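Local coordinates for mannan endo-1,6-alpha-mannosidase (Chaetomium thermophilum, PDB 6RY0), which probably acts on alpha-1,6-mannosidic linkages as a family 76 glycosidase or transglycosidase, linking GPI-anchored glycoproteins to the fungal cell wall, at residues A[26-38]-A[350-362]. Sequence-based numbering, arbitrary orientation. Where two conformers were deposited one is given.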
# COMPACT_ATOMS: atom_id res chain seq x y z
N GLN A 26 -2.53 -6.39 -28.89
CA GLN A 26 -2.13 -5.66 -27.69
C GLN A 26 -1.73 -4.24 -28.07
O GLN A 26 -1.21 -4.01 -29.16
CB GLN A 26 -0.99 -6.44 -27.02
CG GLN A 26 -0.28 -5.84 -25.86
CD GLN A 26 0.75 -6.81 -25.31
OE1 GLN A 26 0.47 -7.99 -25.13
NE2 GLN A 26 1.95 -6.32 -25.04
N TYR A 27 -1.99 -3.29 -27.19
CA TYR A 27 -1.69 -1.89 -27.42
C TYR A 27 -0.30 -1.52 -26.89
O TYR A 27 0.54 -0.97 -27.60
CB TYR A 27 -2.78 -1.04 -26.78
CG TYR A 27 -2.68 0.44 -26.99
CD1 TYR A 27 -1.80 1.21 -26.24
CD2 TYR A 27 -3.47 1.08 -27.94
CE1 TYR A 27 -1.72 2.58 -26.39
CE2 TYR A 27 -3.42 2.44 -28.10
CZ TYR A 27 -2.53 3.20 -27.33
OH TYR A 27 -2.44 4.56 -27.42
N TYR A 28 -0.05 -1.81 -25.63
CA TYR A 28 1.18 -1.45 -24.96
C TYR A 28 2.31 -2.41 -25.30
O TYR A 28 2.09 -3.62 -25.38
CB TYR A 28 0.96 -1.44 -23.46
CG TYR A 28 0.07 -0.30 -23.00
CD1 TYR A 28 0.44 1.01 -23.22
CD2 TYR A 28 -1.17 -0.53 -22.41
CE1 TYR A 28 -0.37 2.06 -22.80
CE2 TYR A 28 -1.98 0.51 -22.01
CZ TYR A 28 -1.57 1.80 -22.18
OH TYR A 28 -2.35 2.87 -21.78
N LYS A 29 3.50 -1.85 -25.49
CA LYS A 29 4.73 -2.61 -25.68
C LYS A 29 5.59 -2.47 -24.44
O LYS A 29 5.71 -1.38 -23.87
CB LYS A 29 5.49 -2.07 -26.89
CG LYS A 29 4.88 -2.47 -28.22
CD LYS A 29 5.61 -1.78 -29.37
CE LYS A 29 5.35 -2.44 -30.70
NZ LYS A 29 3.93 -2.63 -31.02
N ILE A 30 6.24 -3.56 -24.05
CA ILE A 30 7.05 -3.55 -22.84
C ILE A 30 8.35 -4.35 -23.02
O ILE A 30 8.85 -4.96 -22.07
CB ILE A 30 6.27 -4.07 -21.60
CG1 ILE A 30 5.66 -5.44 -21.84
CG2 ILE A 30 5.21 -3.04 -21.16
CD1 ILE A 30 5.24 -6.16 -20.58
N ASP A 31 8.92 -4.35 -24.22
CA ASP A 31 10.10 -5.19 -24.50
C ASP A 31 11.41 -4.44 -24.52
O ASP A 31 12.45 -5.01 -24.83
CB ASP A 31 9.91 -5.92 -25.82
CG ASP A 31 8.84 -6.94 -25.74
OD1 ASP A 31 8.76 -7.59 -24.67
OD2 ASP A 31 8.07 -7.07 -26.70
N THR A 32 11.43 -3.17 -24.27
CA THR A 32 12.69 -2.49 -24.03
C THR A 32 12.41 -1.47 -22.94
O THR A 32 11.24 -1.18 -22.65
CB THR A 32 13.17 -1.72 -25.27
OG1 THR A 32 12.25 -0.64 -25.51
CG2 THR A 32 13.24 -2.63 -26.50
N LYS A 33 13.48 -0.89 -22.40
CA LYS A 33 13.35 0.14 -21.41
C LYS A 33 12.54 1.27 -21.96
O LYS A 33 11.62 1.76 -21.31
CB LYS A 33 14.72 0.63 -20.93
CG LYS A 33 14.66 1.70 -19.84
CD LYS A 33 16.03 2.29 -19.57
CE LYS A 33 16.05 3.11 -18.29
NZ LYS A 33 17.34 3.79 -18.11
N GLU A 34 12.83 1.70 -23.17
CA GLU A 34 12.13 2.78 -23.83
C GLU A 34 10.63 2.48 -24.00
O GLU A 34 9.76 3.32 -23.82
CB GLU A 34 12.80 2.99 -25.19
CG GLU A 34 14.26 3.51 -25.12
CD GLU A 34 15.30 2.52 -24.53
OE1 GLU A 34 15.22 1.29 -24.77
OE2 GLU A 34 16.22 3.01 -23.82
N GLU A 35 10.31 1.26 -24.41
CA GLU A 35 8.90 0.87 -24.59
C GLU A 35 8.19 0.89 -23.24
O GLU A 35 7.06 1.34 -23.14
CB GLU A 35 8.78 -0.51 -25.23
CG GLU A 35 9.14 -0.51 -26.71
CD GLU A 35 9.07 -1.85 -27.38
OE1 GLU A 35 8.82 -2.87 -26.70
OE2 GLU A 35 9.27 -1.90 -28.62
N ILE A 36 8.82 0.35 -22.22
CA ILE A 36 8.23 0.36 -20.87
C ILE A 36 7.99 1.78 -20.41
O ILE A 36 6.93 2.10 -19.86
CB ILE A 36 9.09 -0.40 -19.89
CG1 ILE A 36 9.15 -1.90 -20.25
CG2 ILE A 36 8.56 -0.26 -18.46
CD1 ILE A 36 10.26 -2.66 -19.54
N LEU A 37 8.97 2.67 -20.61
CA LEU A 37 8.78 4.07 -20.22
C LEU A 37 7.61 4.70 -20.93
O LEU A 37 6.84 5.42 -20.30
CB LEU A 37 10.05 4.88 -20.49
CG LEU A 37 11.21 4.64 -19.53
CD1 LEU A 37 12.51 5.17 -20.15
CD2 LEU A 37 10.93 5.35 -18.23
N GLU A 38 7.48 4.45 -22.23
CA GLU A 38 6.36 5.02 -22.96
C GLU A 38 5.04 4.45 -22.49
O GLU A 38 4.06 5.18 -22.32
CB GLU A 38 6.52 4.80 -24.48
CG GLU A 38 5.32 5.28 -25.30
CD GLU A 38 5.45 5.06 -26.79
OE1 GLU A 38 6.57 5.29 -27.31
OE2 GLU A 38 4.41 4.70 -27.44
N ARG A 350 7.40 -10.07 -14.15
CA ARG A 350 7.39 -9.83 -15.59
C ARG A 350 6.23 -10.56 -16.27
O ARG A 350 5.53 -9.94 -17.09
CB ARG A 350 8.73 -10.26 -16.19
CG ARG A 350 8.77 -10.32 -17.69
CD ARG A 350 8.76 -8.95 -18.27
NE ARG A 350 8.48 -9.03 -19.70
CZ ARG A 350 8.62 -8.02 -20.53
NH1 ARG A 350 9.14 -6.87 -20.07
NH2 ARG A 350 8.25 -8.16 -21.79
N THR A 351 6.03 -11.85 -16.01
CA THR A 351 4.92 -12.53 -16.64
C THR A 351 3.57 -11.94 -16.21
O THR A 351 2.62 -11.88 -16.98
CB THR A 351 4.95 -14.05 -16.43
OG1 THR A 351 5.15 -14.34 -15.04
CG2 THR A 351 6.10 -14.66 -17.22
N SER A 352 3.48 -11.48 -14.96
CA SER A 352 2.24 -10.91 -14.47
C SER A 352 1.97 -9.58 -15.18
O SER A 352 0.83 -9.32 -15.60
CB SER A 352 2.32 -10.78 -12.95
OG SER A 352 1.12 -10.33 -12.39
N ALA A 353 2.99 -8.73 -15.33
CA ALA A 353 2.84 -7.47 -16.04
C ALA A 353 2.55 -7.69 -17.54
O ALA A 353 1.81 -6.92 -18.12
CB ALA A 353 4.07 -6.61 -15.89
N GLU A 354 3.12 -8.73 -18.14
CA GLU A 354 2.77 -9.06 -19.52
C GLU A 354 1.29 -9.33 -19.63
O GLU A 354 0.65 -8.88 -20.58
CB GLU A 354 3.56 -10.28 -20.01
CG GLU A 354 5.00 -10.00 -20.26
CD GLU A 354 5.80 -11.21 -20.70
OE1 GLU A 354 5.21 -12.31 -20.84
OE2 GLU A 354 7.02 -11.06 -20.92
N ALA A 355 0.73 -10.08 -18.70
CA ALA A 355 -0.70 -10.36 -18.72
C ALA A 355 -1.49 -9.09 -18.49
O ALA A 355 -2.53 -8.85 -19.13
CB ALA A 355 -1.03 -11.43 -17.70
N ALA A 356 -1.03 -8.23 -17.59
CA ALA A 356 -1.72 -6.95 -17.35
C ALA A 356 -1.85 -6.18 -18.67
O ALA A 356 -2.93 -5.73 -19.03
CB ALA A 356 -0.94 -6.13 -16.33
N VAL A 357 -0.76 -6.01 -19.39
CA VAL A 357 -0.85 -5.19 -20.60
C VAL A 357 -1.58 -5.92 -21.73
O VAL A 357 -2.22 -5.27 -22.55
CB VAL A 357 0.47 -4.62 -21.09
CG1 VAL A 357 1.04 -3.63 -20.10
CG2 VAL A 357 1.47 -5.67 -21.46
N LYS A 358 -1.54 -7.24 -21.77
CA LYS A 358 -2.24 -7.98 -22.84
C LYS A 358 -3.73 -7.69 -22.84
O LYS A 358 -4.34 -7.70 -23.91
CB LYS A 358 -1.98 -9.47 -22.70
CG LYS A 358 -2.71 -10.33 -23.70
CD LYS A 358 -2.00 -10.33 -25.02
CE LYS A 358 -2.68 -11.28 -26.00
NZ LYS A 358 -2.08 -11.16 -27.35
N GLN A 359 -4.33 -7.42 -21.67
CA GLN A 359 -5.74 -7.16 -21.59
C GLN A 359 -6.09 -5.68 -21.53
O GLN A 359 -7.27 -5.35 -21.47
CB GLN A 359 -6.43 -7.97 -20.48
CG GLN A 359 -5.93 -7.70 -19.06
CD GLN A 359 -6.48 -6.42 -18.46
OE1 GLN A 359 -7.70 -6.22 -18.36
NE2 GLN A 359 -5.59 -5.53 -18.05
N CYS A 360 -5.10 -4.79 -21.63
CA CYS A 360 -5.38 -3.35 -21.72
C CYS A 360 -5.64 -2.99 -23.18
O CYS A 360 -4.82 -2.36 -23.85
CB CYS A 360 -4.27 -2.51 -21.15
SG CYS A 360 -4.04 -2.64 -19.36
N VAL A 361 -6.81 -3.41 -23.66
CA VAL A 361 -7.19 -3.27 -25.06
C VAL A 361 -8.64 -2.82 -25.19
O VAL A 361 -9.21 -2.88 -26.27
CB VAL A 361 -6.98 -4.58 -25.84
CG1 VAL A 361 -5.51 -4.91 -25.92
CG2 VAL A 361 -7.78 -5.73 -25.26
N GLY A 362 -9.26 -2.38 -24.09
CA GLY A 362 -10.68 -2.12 -24.12
C GLY A 362 -11.09 -0.87 -24.84
O GLY A 362 -10.33 0.11 -24.94
O HOH W 1 1.88 -9.14 -23.05
O HOH W 2 -2.26 -3.28 -24.38
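CD1 of Ile-30 lies over one face of the Arg-350 guanidinium, offset toward the rim, while Ile-30 O and Glu-354 OE2 meet the same group at its edge. The second flat group, the Tyr-28 ring, takes CB of Cys-360 at its edge, 3.9 Å from CE2, and CD1 of Tyr-27 over the centre of one face. Arginine suits its place because one planar head can serve several acceptors. Arg-350 NH1 hydrogen-bonds Ile-30 O at 2.8 Å. NH2 adds a weak bond to that oxygen and a salt bridge to Asp-31, weak as a hydrogen bond, the two planes 29° apart. Arg-350 NE forms a salt bridge with Glu-354 OE2 at 2.8 Å, one helical turn along. The arginine chain bends at chi2 (72°), bringing the head across to the loop. With an alanine in place of Arg-350, Ile-30 O and both carboxylates would probably lose their common donor, and Ile-30 CD1 one of its neighbours.

Valine's two branches let Val-357 serve two sides, CG2 meeting Ile-30 CD1 and Gln-26 NE2, CG1 meeting Tyr-28 CB; isoleucine's longer branch spans from guanidinium to valine. The Gln-26 amide both donates and accepts: NE2 hydrogen-bonds Tyr-28 O at 2.7 Å, nearly straight (167°), and OE1 receives a water that also donates to Glu-354 O. A second water joins Tyr-28 N to Val-357 O, in the last turn of helix 342-358, and Cys-360 O just beyond. Arginine and waters thus satisfy the loop's polar atoms, while two carboxylates probably balance the charge of Arg-350.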